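Local coordinates for cyclopenase asqI (Emericella nidulans, PDB 5YY3), which catalyses, as a zinc-dependent lyase, the ring contraction of 4'-methoxycyclopenin to 4'-methoxyviridicatin in aspoquinolone biosynthesis, at residues H443-P451 with K459-Y467; Q306-L316 with L342-Y352. All coordinates share one frame; numbering follows the deposited sequence.

In the fold
After a run of helices from the N terminus, contact 2 closes within the hemocyanin-type copper-containing domain: 306-316 meets 342-352 after a largely helical excursion that includes helices 323-331 and 335-339. Well after that loop is shut, contact 1 closes a short hairpin within the Ig-like domain, with seven residues between 443-451 and 459-467. The two loops follow in series, neither nested nor crossed. The centres of contact 1 and contact 2 lie about 49 Å apart, on opposite sides of the chain's centre. Contact 2 ties the small hairpin 306-316 to the loop and short, weakly bonded helix of 342-352, whereas contact 1 joins two strands of the mixed sheet at a subunit boundary.

Contact 1: residues H443-P451 with K459-Y467; sequences HITTFLGPP and KAKLGHEPY
A beta hairpin of the Ig-like domain pairs strand 443-449 with the start of strand 461-475, and Phe447 and Gly463 form one of its antiparallel hydrogen-bonded pairs. Phe447 N gives a nearly straight bond to Gly463 O (2.8 Å), and Gly463 N returns one to Phe447 O (3.0 Å). Gly449 and Lys461 repeat the exchange further along. Phe447 CG sits between the backbone N and the carbonyl carbon (chi1 50°), which lays the ring over Gly463, whose CA makes a CH-pi contact 3.9 Å from the ring centroid. Gly463, having no side chain, lets the ring lie directly on its backbone. On the other face of the sheet, Leu448 CD2 touches Ala460 CB (3.7 Å) and Leu462 CD1. Thr446 lies on this face too, its OG1 bonded to Val565 O. Near the end of the pairing, Glu465 N donates to Thr445 O (2.9 Å), while a water accepts from Thr445 N and donates to Glu465 O. Lys461 NZ forms salt bridges with Glu457, Asp179 and Asp181. At the opposite end, Pro451 packs on Glu160 of a second subunit. An aromatic ring laid over a glycine in the opposing strand is a recognised cross-strand pairing in antiparallel sheets.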
ATOM      1  N   HIS A 443      29.650   1.761   5.773  1.00 25.21           N
ATOM      2  CA  HIS A 443      28.311   1.457   6.277  1.00 24.32           C
ATOM      3  C   HIS A 443      27.975   2.471   7.352  1.00 26.83           C
ATOM      4  O   HIS A 443      28.473   2.382   8.483  1.00 26.45           O
ATOM      5  CB  HIS A 443      28.206   0.016   6.821  1.00 24.24           C
ATOM      6  CG  HIS A 443      28.495  -1.034   5.787  1.00 32.10           C
ATOM      7  ND1 HIS A 443      27.510  -1.827   5.233  1.00 32.01           N
ATOM      8  CD2 HIS A 443      29.651  -1.388   5.176  1.00 30.73           C
ATOM      9  CE1 HIS A 443      28.050  -2.630   4.333  1.00 29.97           C
ATOM     10  NE2 HIS A 443      29.349  -2.384   4.276  1.00 33.14           N
ATOM     11  N   ILE A 444      27.141   3.446   6.992  1.00 23.31           N
ATOM     12  CA  ILE A 444      26.794   4.514   7.916  1.00 24.06           C
ATOM     13  C   ILE A 444      25.278   4.576   8.180  1.00 26.55           C
ATOM     14  O   ILE A 444      24.480   3.860   7.551  1.00 23.08           O
ATOM     15  CB  ILE A 444      27.321   5.866   7.398  1.00 20.02           C
ATOM     16  CG1 ILE A 444      26.704   6.220   6.045  1.00 22.19           C
ATOM     17  CG2 ILE A 444      28.861   5.821   7.274  1.00 21.91           C
ATOM     18  CD1 ILE A 444      27.229   7.552   5.463  1.00 19.90           C
ATOM     19  N   THR A 445      24.885   5.431   9.118  1.00 26.53           N
ATOM     20  CA  THR A 445      23.576   5.287   9.746  1.00 25.45           C
ATOM     21  C   THR A 445      22.796   6.599   9.966  1.00 24.26           C
ATOM     22  O   THR A 445      23.324   7.593  10.466  1.00 23.28           O
ATOM     23  CB  THR A 445      23.740   4.582  11.095  1.00 23.78           C
ATOM     24  OG1 THR A 445      24.544   3.422  10.898  1.00 27.87           O
ATOM     25  CG2 THR A 445      22.397   4.166  11.664  1.00 25.34           C
ATOM     26  N   THR A 446      21.529   6.570   9.588  1.00 24.85           N
ATOM     27  CA  THR A 446      20.606   7.643   9.901  1.00 25.23           C
ATOM     28  C   THR A 446      19.568   7.122  10.881  1.00 24.92           C
ATOM     29  O   THR A 446      19.424   5.908  11.059  1.00 25.89           O
ATOM     30  CB  THR A 446      19.904   8.150   8.656  1.00 22.74           C
ATOM     31  OG1 THR A 446      19.074   7.105   8.136  1.00 17.39           O
ATOM     32  CG2 THR A 446      20.932   8.571   7.599  1.00 19.07           C
ATOM     33  N   PHE A 447      18.840   8.029  11.513  1.00 23.36           N
ATOM     34  CA  PHE A 447      17.758   7.630  12.395  1.00 25.10           C
ATOM     35  C   PHE A 447      16.582   8.591  12.260  1.00 25.83           C
ATOM     36  O   PHE A 447      16.741   9.761  11.891  1.00 21.08           O
ATOM     37  CB  PHE A 447      18.232   7.551  13.852  1.00 25.34           C
ATOM     38  CG  PHE A 447      18.983   8.771  14.332  1.00 24.61           C
ATOM     39  CD1 PHE A 447      18.302   9.878  14.823  1.00 23.87           C
ATOM     40  CD2 PHE A 447      20.371   8.795  14.328  1.00 25.02           C
ATOM     41  CE1 PHE A 447      18.996  11.003  15.281  1.00 26.08           C
ATOM     42  CE2 PHE A 447      21.066   9.909  14.788  1.00 26.94           C
ATOM     43  CZ  PHE A 447      20.373  11.018  15.258  1.00 26.19           C
ATOM     44  N   LEU A 448      15.397   8.070  12.539  1.00 23.13           N
ATOM     45  CA  LEU A 448      14.189   8.871  12.564  1.00 22.63           C
ATOM     46  C   LEU A 448      13.696   8.882  13.995  1.00 21.24           C
ATOM     47  O   LEU A 448      13.281   7.861  14.504  1.00 24.66           O
ATOM     48  CB  LEU A 448      13.131   8.309  11.603  1.00 19.07           C
ATOM     49  CG  LEU A 448      13.600   8.453  10.150  1.00 21.67           C
ATOM     50  CD1 LEU A 448      13.171   7.311   9.258  1.00 18.48           C
ATOM     51  CD2 LEU A 448      13.153   9.790   9.554  1.00 17.87           C
ATOM     52  N   GLY A 449      13.799  10.029  14.654  1.00 21.85           N
ATOM     53  CA  GLY A 449      13.249  10.193  15.983  1.00 18.92           C
ATOM     54  C   GLY A 449      11.949  10.972  15.914  1.00 22.93           C
ATOM     55  O   GLY A 449      11.471  11.308  14.830  1.00 23.05           O
ATOM     56  N   PRO A 450      11.369  11.271  17.077  1.00 24.81           N
ATOM     57  CA  PRO A 450      10.134  12.046  17.183  1.00 24.95           C
ATOM     58  C   PRO A 450      10.277  13.471  16.641  1.00 23.60           C
ATOM     59  O   PRO A 450      11.318  14.111  16.807  1.00 25.14           O
ATOM     60  CB  PRO A 450       9.862  12.066  18.693  1.00 23.42           C
ATOM     61  CG  PRO A 450      10.676  10.936  19.252  1.00 25.58           C
ATOM     62  CD  PRO A 450      11.884  10.863  18.391  1.00 27.83           C
ATOM     63  N   PRO A 451       9.237  13.967  15.975  1.00 21.33           N
ATOM     64  CA  PRO A 451       9.283  15.377  15.573  1.00 23.90           C
ATOM     65  C   PRO A 451       9.016  16.236  16.788  1.00 24.50           C
ATOM     66  O   PRO A 451       8.359  15.783  17.736  1.00 29.01           O
ATOM     67  CB  PRO A 451       8.148  15.500  14.551  1.00 23.35           C
ATOM     68  CG  PRO A 451       7.152  14.434  14.996  1.00 23.61           C
ATOM     69  CD  PRO A 451       8.000  13.290  15.550  1.00 22.05           C
ATOM     70  N   LYS A 459       5.762  13.963  11.615  1.00 25.68           N
ATOM     71  CA  LYS A 459       6.075  12.579  11.247  1.00 23.80           C
ATOM     72  C   LYS A 459       7.402  12.045  11.807  1.00 22.98           C
ATOM     73  O   LYS A 459       7.456  10.909  12.262  1.00 25.26           O
ATOM     74  CB  LYS A 459       6.044  12.422   9.717  1.00 20.93           C
ATOM     75  CG  LYS A 459       4.633  12.572   9.114  1.00 24.77           C
ATOM     76  CD  LYS A 459       4.478  11.734   7.832  1.00 23.71           C
ATOM     77  CE  LYS A 459       3.073  11.844   7.235  1.00 24.68           C
ATOM     78  NZ  LYS A 459       2.678  13.265   6.923  1.00 22.66           N
ATOM     79  N   ALA A 460       8.460  12.853  11.770  1.00 22.23           N
ATOM     80  CA  ALA A 460       9.762  12.461  12.319  1.00 24.78           C
ATOM     81  C   ALA A 460      10.728  13.648  12.366  1.00 22.95           C
ATOM     82  O   ALA A 460      10.464  14.702  11.787  1.00 23.39           O
ATOM     83  CB  ALA A 460      10.380  11.325  11.499  1.00 19.96           C
ATOM     84  N   LYS A 461      11.824  13.466  13.094  1.00 20.70           N
ATOM     85  CA  LYS A 461      12.974  14.357  13.039  1.00 22.54           C
ATOM     86  C   LYS A 461      14.171  13.531  12.590  1.00 19.11           C
ATOM     87  O   LYS A 461      14.637  12.679  13.345  1.00 23.41           O
ATOM     88  CB  LYS A 461      13.265  15.002  14.398  1.00 24.37           C
ATOM     89  CG  LYS A 461      14.508  15.903  14.410  1.00 20.66           C
ATOM     90  CD  LYS A 461      14.284  17.146  13.544  1.00 24.31           C
ATOM     91  CE  LYS A 461      15.472  18.091  13.567  1.00 22.66           C
ATOM     92  NZ  LYS A 461      15.125  19.438  13.018  1.00 18.31           N
ATOM     93  N   LEU A 462      14.649  13.758  11.372  1.00 18.99           N
ATOM     94  CA  LEU A 462      15.763  12.978  10.841  1.00 20.22           C
ATOM     95  C   LEU A 462      17.056  13.375  11.553  1.00 21.77           C
ATOM     96  O   LEU A 462      17.202  14.498  12.041  1.00 22.21           O
ATOM     97  CB  LEU A 462      15.899  13.174   9.335  1.00 18.03           C
ATOM     98  CG  LEU A 462      17.035  12.385   8.659  1.00 22.15           C
ATOM     99  CD1 LEU A 462      16.822  10.885   8.818  1.00 20.25           C
ATOM    100  CD2 LEU A 462      17.186  12.743   7.184  1.00 13.67           C
ATOM    101  N   GLY A 463      17.986  12.438  11.629  1.00 23.93           N
ATOM    102  CA  GLY A 463      19.307  12.692  12.160  1.00 23.31           C
ATOM    103  C   GLY A 463      20.213  11.587  11.665  1.00 24.45           C
ATOM    104  O   GLY A 463      19.754  10.619  11.043  1.00 23.20           O
ATOM    105  N   HIS A 464      21.507  11.712  11.923  1.00 24.07           N
ATOM    106  CA  HIS A 464      22.402  10.633  11.551  1.00 26.55           C
ATOM    107  C   HIS A 464      23.501  10.465  12.590  1.00 25.53           C
ATOM    108  O   HIS A 464      23.877  11.426  13.269  1.00 25.49           O
ATOM    109  CB  HIS A 464      23.006  10.896  10.173  1.00 21.15           C
ATOM    110  CG  HIS A 464      23.907  12.089  10.140  1.00 23.75           C
ATOM    111  ND1 HIS A 464      25.228  12.032  10.526  1.00 21.85           N
ATOM    112  CD2 HIS A 464      23.673  13.378   9.789  1.00 23.41           C
ATOM    113  CE1 HIS A 464      25.772  13.230  10.405  1.00 23.29           C
ATOM    114  NE2 HIS A 464      24.852  14.064   9.954  1.00 22.44           N
ATOM    115  N   GLU A 465      24.011   9.242  12.716  1.00 24.30           N
ATOM    116  CA  GLU A 465      25.175   9.011  13.559  1.00 28.07           C
ATOM    117  C   GLU A 465      26.332   9.790  12.967  1.00 24.40           C
ATOM    118  O   GLU A 465      26.383   9.981  11.749  1.00 21.79           O
ATOM    119  CB  GLU A 465      25.527   7.518  13.659  1.00 26.14           C
ATOM    120  CG  GLU A 465      24.446   6.645  14.273  1.00 26.29           C
ATOM    121  CD  GLU A 465      24.017   7.110  15.652  1.00 33.23           C
ATOM    122  OE1 GLU A 465      24.817   7.794  16.337  1.00 36.18           O
ATOM    123  OE2 GLU A 465      22.865   6.790  16.044  1.00 40.87           O
ATOM    124  N   PRO A 466      27.259  10.245  13.827  1.00 24.80           N
ATOM    125  CA  PRO A 466      28.423  11.014  13.379  1.00 25.02           C
ATOM    126  C   PRO A 466      29.220  10.270  12.312  1.00 25.99           C
ATOM    127  O   PRO A 466      29.502   9.078  12.467  1.00 28.07           O
ATOM    128  CB  PRO A 466      29.243  11.189  14.658  1.00 24.18           C
ATOM    129  CG  PRO A 466      28.212  11.138  15.746  1.00 26.82           C
ATOM    130  CD  PRO A 466      27.211  10.123  15.294  1.00 21.59           C
ATOM    131  N   TYR A 467      29.552  10.963  11.225  1.00 23.48           N
ATOM    132  CA  TYR A 467      30.346  10.358  10.171  1.00 24.97           C
ATOM    133  C   TYR A 467      31.573  11.209   9.858  1.00 24.03           C
ATOM    134  O   TYR A 467      31.724  12.338  10.323  1.00 22.90           O
ATOM    135  CB  TYR A 467      29.510  10.127   8.897  1.00 17.94           C
ATOM    136  CG  TYR A 467      29.172  11.374   8.107  1.00 22.02           C
ATOM    137  CD1 TYR A 467      30.066  11.893   7.173  1.00 22.95           C
ATOM    138  CD2 TYR A 467      27.947  12.026   8.273  1.00 22.22           C
ATOM    139  CE1 TYR A 467      29.772  13.042   6.449  1.00 20.91           C
ATOM    140  CE2 TYR A 467      27.628  13.175   7.535  1.00 21.94           C
ATOM    141  CZ  TYR A 467      28.551  13.677   6.626  1.00 22.77           C
ATOM    142  OH  TYR A 467      28.270  14.819   5.890  1.00 26.38           O
TER
HETATM  143  O   HOH W   1      25.901   8.230   9.912  1.00 22.54           O

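Contact 2: residues Q306-L316 with L342-Y352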
ATOM      1  N   GLN A 306      22.262  33.752 -26.553  1.00 33.52           N
ATOM      2  CA  GLN A 306      22.273  35.189 -26.239  1.00 34.88           C
ATOM      3  C   GLN A 306      21.014  35.581 -25.493  1.00 33.51           C
ATOM      4  O   GLN A 306      19.949  35.031 -25.758  1.00 31.76           O
ATOM      5  CB  GLN A 306      22.331  36.077 -27.502  1.00 34.08           C
ATOM      6  CG  GLN A 306      23.053  35.535 -28.718  1.00 43.66           C
ATOM      7  CD  GLN A 306      22.559  36.172 -30.020  1.00 41.54           C
ATOM      8  OE1 GLN A 306      21.552  36.894 -30.045  1.00 41.67           O
ATOM      9  NE2 GLN A 306      23.254  35.878 -31.111  1.00 43.14           N
ATOM     10  N   PHE A 307      21.110  36.574 -24.614  1.00 31.82           N
ATOM     11  CA  PHE A 307      19.909  37.267 -24.148  1.00 30.23           C
ATOM     12  C   PHE A 307      19.830  38.658 -24.802  1.00 40.27           C
ATOM     13  O   PHE A 307      20.772  39.449 -24.712  1.00 39.09           O
ATOM     14  CB  PHE A 307      19.886  37.383 -22.617  1.00 31.82           C
ATOM     15  CG  PHE A 307      19.440  36.117 -21.914  1.00 32.48           C
ATOM     16  CD1 PHE A 307      18.103  35.898 -21.635  1.00 27.23           C
ATOM     17  CD2 PHE A 307      20.358  35.140 -21.558  1.00 28.82           C
ATOM     18  CE1 PHE A 307      17.688  34.747 -21.003  1.00 29.11           C
ATOM     19  CE2 PHE A 307      19.951  33.982 -20.920  1.00 30.12           C
ATOM     20  CZ  PHE A 307      18.615  33.783 -20.645  1.00 27.62           C
ATOM     21  N   GLU A 308      18.705  38.945 -25.455  1.00 37.74           N
ATOM     22  CA  GLU A 308      18.527  40.214 -26.152  1.00 39.72           C
ATOM     23  C   GLU A 308      18.568  41.394 -25.198  1.00 41.92           C
ATOM     24  O   GLU A 308      18.039  41.354 -24.082  1.00 43.30           O
ATOM     25  CB  GLU A 308      17.212  40.243 -26.945  1.00 37.45           C
ATOM     26  CG  GLU A 308      17.184  39.290 -28.135  1.00 36.25           C
ATOM     27  CD  GLU A 308      18.419  39.396 -29.007  1.00 42.36           C
ATOM     28  OE1 GLU A 308      18.786  40.529 -29.398  1.00 47.36           O
ATOM     29  OE2 GLU A 308      19.037  38.341 -29.295  1.00 39.42           O
ATOM     30  N   THR A 309      19.213  42.446 -25.679  1.00 48.71           N
ATOM     31  CA  THR A 309      19.379  43.690 -24.961  1.00 47.19           C
ATOM     32  C   THR A 309      18.336  44.670 -25.524  1.00 49.35           C
ATOM     33  O   THR A 309      17.702  44.399 -26.546  1.00 43.71           O
ATOM     34  CB  THR A 309      20.863  44.185 -25.105  1.00 52.41           C
ATOM     35  OG1 THR A 309      21.694  43.467 -24.179  1.00 52.20           O
ATOM     36  CG2 THR A 309      21.045  45.680 -24.857  1.00 56.27           C
ATOM     37  N   THR A 310      18.115  45.771 -24.819  1.00 55.26           N
ATOM     38  CA  THR A 310      17.287  46.872 -25.296  1.00 56.70           C
ATOM     39  C   THR A 310      17.793  47.494 -26.618  1.00 59.63           C
ATOM     40  O   THR A 310      17.031  48.157 -27.330  1.00 62.12           O
ATOM     41  CB  THR A 310      17.205  47.969 -24.207  1.00 55.01           C
ATOM     42  OG1 THR A 310      16.036  48.766 -24.405  1.00 58.52           O
ATOM     43  CG2 THR A 310      18.470  48.841 -24.206  1.00 54.06           C
ATOM     44  N   SER A 311      19.067  47.290 -26.950  1.00 59.88           N
ATOM     45  CA  SER A 311      19.611  47.830 -28.195  1.00 57.35           C
ATOM     46  C   SER A 311      19.890  46.727 -29.228  1.00 60.61           C
ATOM     47  O   SER A 311      20.679  45.806 -28.991  1.00 57.31           O
ATOM     48  CB  SER A 311      20.876  48.647 -27.917  1.00 64.49           C
ATOM     49  OG  SER A 311      21.865  47.874 -27.264  1.00 65.89           O
ATOM     50  N   LYS A 312      19.247  46.884 -30.384  1.00 62.38           N
ATOM     51  CA  LYS A 312      19.061  45.852 -31.412  1.00 60.21           C
ATOM     52  C   LYS A 312      20.161  44.799 -31.611  1.00 57.46           C
ATOM     53  O   LYS A 312      19.860  43.622 -31.746  1.00 60.98           O
ATOM     54  CB  LYS A 312      18.798  46.547 -32.763  1.00 65.57           C
ATOM     55  CG  LYS A 312      19.944  47.458 -33.246  1.00 71.91           C
ATOM     56  CD  LYS A 312      19.655  48.122 -34.596  1.00 75.03           C
ATOM     57  CE  LYS A 312      20.835  48.992 -35.049  1.00 79.37           C
ATOM     58  NZ  LYS A 312      20.612  49.672 -36.366  1.00 73.48           N
ATOM     59  N   ASP A 313      21.423  45.207 -31.654  1.00 63.30           N
ATOM     60  CA  ASP A 313      22.474  44.300 -32.126  1.00 61.86           C
ATOM     61  C   ASP A 313      23.601  44.096 -31.131  1.00 55.26           C
ATOM     62  O   ASP A 313      24.685  43.655 -31.509  1.00 53.36           O
ATOM     63  CB  ASP A 313      23.067  44.807 -33.449  1.00 65.77           C
ATOM     64  CG  ASP A 313      22.059  44.803 -34.588  1.00 72.65           C
ATOM     65  OD1 ASP A 313      20.942  44.261 -34.405  1.00 72.59           O
ATOM     66  OD2 ASP A 313      22.381  45.355 -35.665  1.00 71.99           O
ATOM     67  N   LYS A 314      23.356  44.413 -29.866  1.00 54.26           N
ATOM     68  CA  LYS A 314      24.333  44.104 -28.824  1.00 54.99           C
ATOM     69  C   LYS A 314      23.745  43.113 -27.803  1.00 49.27           C
ATOM     70  O   LYS A 314      23.503  43.465 -26.644  1.00 49.30           O
ATOM     71  CB  LYS A 314      24.810  45.387 -28.132  1.00 56.87           C
ATOM     72  CG  LYS A 314      25.466  46.403 -29.072  1.00 63.37           C
ATOM     73  CD  LYS A 314      26.715  45.845 -29.779  1.00 63.00           C
ATOM     74  CE  LYS A 314      27.941  45.815 -28.864  1.00 66.35           C
ATOM     75  NZ  LYS A 314      29.190  45.416 -29.588  1.00 56.49           N
ATOM     76  N   PRO A 315      23.513  41.865 -28.235  1.00 42.93           N
ATOM     77  CA  PRO A 315      22.957  40.896 -27.301  1.00 39.90           C
ATOM     78  C   PRO A 315      23.992  40.548 -26.262  1.00 39.28           C
ATOM     79  O   PRO A 315      25.176  40.629 -26.574  1.00 40.24           O
ATOM     80  CB  PRO A 315      22.655  39.695 -28.190  1.00 42.78           C
ATOM     81  CG  PRO A 315      23.671  39.771 -29.257  1.00 41.72           C
ATOM     82  CD  PRO A 315      23.870  41.234 -29.519  1.00 42.96           C
ATOM     83  N   LEU A 316      23.584  40.183 -25.052  1.00 40.84           N
ATOM     84  CA  LEU A 316      24.554  39.582 -24.152  1.00 33.27           C
ATOM     85  C   LEU A 316      24.835  38.151 -24.597  1.00 34.04           C
ATOM     86  O   LEU A 316      23.936  37.307 -24.600  1.00 40.08           O
ATOM     87  CB  LEU A 316      24.081  39.582 -22.712  1.00 34.36           C
ATOM     88  CG  LEU A 316      25.033  38.597 -22.012  1.00 47.58           C
ATOM     89  CD1 LEU A 316      26.318  39.264 -21.494  1.00 39.91           C
ATOM     90  CD2 LEU A 316      24.349  37.741 -20.962  1.00 40.25           C
ATOM     91  N   LEU A 342      27.233  44.933 -18.861  1.00 49.98           N
ATOM     92  CA  LEU A 342      26.887  44.999 -20.270  1.00 57.95           C
ATOM     93  C   LEU A 342      27.377  46.290 -20.921  1.00 65.13           C
ATOM     94  O   LEU A 342      26.883  46.683 -21.990  1.00 65.80           O
ATOM     95  CB  LEU A 342      25.373  44.865 -20.451  1.00 59.96           C
ATOM     96  CG  LEU A 342      24.677  43.638 -19.841  1.00 56.67           C
ATOM     97  CD1 LEU A 342      23.206  43.596 -20.253  1.00 50.48           C
ATOM     98  CD2 LEU A 342      25.374  42.336 -20.208  1.00 49.85           C
ATOM     99  N   GLY A 343      28.342  46.938 -20.265  1.00 61.81           N
ATOM    100  CA  GLY A 343      28.996  48.135 -20.782  1.00 64.08           C
ATOM    101  C   GLY A 343      28.113  49.222 -21.377  1.00 62.85           C
ATOM    102  O   GLY A 343      28.353  49.684 -22.495  1.00 66.94           O
ATOM    103  N   GLY A 344      27.087  49.626 -20.636  1.00 63.69           N
ATOM    104  CA  GLY A 344      26.194  50.679 -21.086  1.00 63.45           C
ATOM    105  C   GLY A 344      24.939  50.180 -21.780  1.00 64.45           C
ATOM    106  O   GLY A 344      24.216  50.962 -22.402  1.00 69.12           O
ATOM    107  N   CYS A 345      24.675  48.882 -21.680  1.00 61.60           N
ATOM    108  CA  CYS A 345      23.470  48.308 -22.277  1.00 61.41           C
ATOM    109  C   CYS A 345      22.550  47.686 -21.226  1.00 54.04           C
ATOM    110  O   CYS A 345      22.985  47.363 -20.123  1.00 55.05           O
ATOM    111  CB  CYS A 345      23.844  47.270 -23.336  1.00 59.05           C
ATOM    112  SG  CYS A 345      24.122  47.977 -24.991  1.00 67.83           S
ATOM    113  N   SER A 346      21.274  47.532 -21.565  1.00 53.72           N
ATOM    114  CA  SER A 346      20.306  46.963 -20.634  1.00 50.59           C
ATOM    115  C   SER A 346      19.625  45.699 -21.174  1.00 51.49           C
ATOM    116  O   SER A 346      19.251  45.631 -22.347  1.00 49.71           O
ATOM    117  CB  SER A 346      19.247  48.008 -20.272  1.00 48.76           C
ATOM    118  OG  SER A 346      19.826  49.070 -19.539  1.00 53.21           O
ATOM    119  N   LEU A 347      19.465  44.702 -20.306  1.00 46.63           N
ATOM    120  CA  LEU A 347      18.731  43.490 -20.665  1.00 41.52           C
ATOM    121  C   LEU A 347      17.266  43.816 -20.887  1.00 39.96           C
ATOM    122  O   LEU A 347      16.703  44.642 -20.169  1.00 42.83           O
ATOM    123  CB  LEU A 347      18.878  42.421 -19.579  1.00 37.64           C
ATOM    124  CG  LEU A 347      20.216  41.676 -19.519  1.00 37.52           C
ATOM    125  CD1 LEU A 347      20.356  40.928 -18.209  1.00 34.67           C
ATOM    126  CD2 LEU A 347      20.413  40.723 -20.717  1.00 33.39           C
ATOM    127  N   ASP A 348      16.656  43.169 -21.882  1.00 38.60           N
ATOM    128  CA  ASP A 348      15.251  43.411 -22.245  1.00 37.38           C
ATOM    129  C   ASP A 348      14.256  42.758 -21.255  1.00 36.03           C
ATOM    130  O   ASP A 348      13.825  41.617 -21.445  1.00 34.89           O
ATOM    131  CB  ASP A 348      15.000  42.904 -23.672  1.00 37.67           C
ATOM    132  CG  ASP A 348      13.667  43.361 -24.244  1.00 36.19           C
ATOM    133  OD1 ASP A 348      12.840  43.910 -23.478  1.00 40.11           O
ATOM    134  OD2 ASP A 348      13.449  43.163 -25.465  1.00 36.35           O
ATOM    135  N   GLU A 349      13.896  43.501 -20.210  1.00 34.45           N
ATOM    136  CA  GLU A 349      13.007  43.009 -19.158  1.00 33.82           C
ATOM    137  C   GLU A 349      11.596  42.704 -19.643  1.00 36.95           C
ATOM    138  O   GLU A 349      10.830  42.046 -18.953  1.00 37.89           O
ATOM    139  CB  GLU A 349      12.922  44.022 -18.016  1.00 33.94           C
ATOM    140  CG  GLU A 349      14.267  44.593 -17.615  1.00 37.22           C
ATOM    141  CD  GLU A 349      14.207  45.337 -16.300  1.00 40.73           C
ATOM    142  OE1 GLU A 349      13.121  45.344 -15.680  1.00 40.17           O
ATOM    143  OE2 GLU A 349      15.250  45.895 -15.883  1.00 44.75           O
ATOM    144  N   GLU A 350      11.232  43.199 -20.814  1.00 36.51           N
ATOM    145  CA  GLU A 350       9.902  42.918 -21.329  1.00 39.41           C
ATOM    146  C   GLU A 350       9.885  41.527 -21.933  1.00 31.83           C
ATOM    147  O   GLU A 350       8.879  40.837 -21.896  1.00 35.87           O
ATOM    148  CB  GLU A 350       9.478  43.971 -22.364  1.00 43.34           C
ATOM    149  CG  GLU A 350       9.274  45.362 -21.748  1.00 53.66           C
ATOM    150  CD  GLU A 350       8.101  45.398 -20.771  1.00 58.21           C
ATOM    151  OE1 GLU A 350       7.120  44.657 -21.004  1.00 54.41           O
ATOM    152  OE2 GLU A 350       8.170  46.139 -19.758  1.00 64.15           O
ATOM    153  N   ARG A 351      11.018  41.117 -22.481  1.00 30.10           N
ATOM    154  CA  ARG A 351      11.107  39.835 -23.148  1.00 33.70           C
ATOM    155  C   ARG A 351      11.253  38.680 -22.130  1.00 32.12           C
ATOM    156  O   ARG A 351      10.599  37.636 -22.262  1.00 26.83           O
ATOM    157  CB  ARG A 351      12.268  39.843 -24.148  1.00 33.40           C
ATOM    158  CG  ARG A 351      12.222  38.678 -25.115  1.00 38.14           C
ATOM    159  CD  ARG A 351      13.214  38.820 -26.247  1.00 36.98           C
ATOM    160  NE  ARG A 351      13.275  40.194 -26.737  1.00 51.39           N
ATOM    161  CZ  ARG A 351      13.729  40.539 -27.941  1.00 57.83           C
ATOM    162  NH1 ARG A 351      14.135  39.601 -28.789  1.00 57.21           N
ATOM    163  NH2 ARG A 351      13.768  41.819 -28.300  1.00 48.82           N
ATOM    164  N   TYR A 352      12.078  38.872 -21.099  1.00 30.64           N
ATOM    165  CA  TYR A 352      12.361  37.788 -20.159  1.00 29.88           C
ATOM    166  C   TYR A 352      11.661  37.941 -18.793  1.00 30.56           C
ATOM    167  O   TYR A 352      11.488  36.956 -18.068  1.00 32.00           O
ATOM    168  CB  TYR A 352      13.882  37.652 -19.994  1.00 24.99           C
ATOM    169  CG  TYR A 352      14.573  37.551 -21.342  1.00 27.79           C
ATOM    170  CD1 TYR A 352      14.362  36.455 -22.168  1.00 27.49           C
ATOM    171  CD2 TYR A 352      15.396  38.574 -21.810  1.00 30.55           C
ATOM    172  CE1 TYR A 352      14.977  36.367 -23.418  1.00 27.88           C
ATOM    173  CE2 TYR A 352      16.014  38.495 -23.059  1.00 28.71           C
ATOM    174  CZ  TYR A 352      15.802  37.389 -23.849  1.00 28.54           C
ATOM    175  OH  TYR A 352      16.391  37.295 -25.081  1.00 29.33           O
TER
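Phe307 meets Leu347 and Tyr352 along its length. Its CB rests 3.9 Å from Leu347 CD2 and also approaches Tyr352 CE2. Beyond CG, which stands anti to the carbonyl carbon (chi1 -80°), CD1 comes down over the centre of the Tyr352 ring, 3.5 Å from Tyr352 CZ. CE1 then reaches toward Tyr352 CD1. The result is an edge-to-face pair, the edge of Phe307 against the face of Tyr352, with planes 75° apart. Arg351 CB lies over the opposite face of the tyrosine. Ala301 of helix 288-304 and Ile330 of helix 323-331 touch both side chains.

The tyrosine hydroxyl also serves the backbone: Glu308 N donates to Tyr352 OH (2.9 Å), arriving at the edge of the ring.

Phe307 lies in the first strand of a small antiparallel hairpin, its N and O bonded to Leu316, with a type I turn from Ser311 to Lys314. A single backbone bridge, Thr309 with Leu347, joins this hairpin to 342-352. Thr310 N donates almost straight to Ser346 O (2.7 Å), and Asp348 N to Glu308 O (3.2 Å).

Asp348 is also the N-cap of the short, weakly bonded helix 349-352, its OD1 accepting from Glu350 N. Its OD2 takes both NE and NH2 of Arg351 in a side-on salt bridge, which would steady the guanidinium. Glu308 CB sits over one face of that group, with CG 3.1 Å from Arg351 NH1; the glutamate's carboxylate is not in contact with the guanidinium.

Nearer the turn, Thr309 CG2 lies against Cys345 CB. Ser311 OG, buried here without a polar partner in the model, sits 3.2 Å from Cys345 SG. Leu316 CD1 meets Leu342 CD2 (3.5 Å), the two side chains crossing at about a right angle.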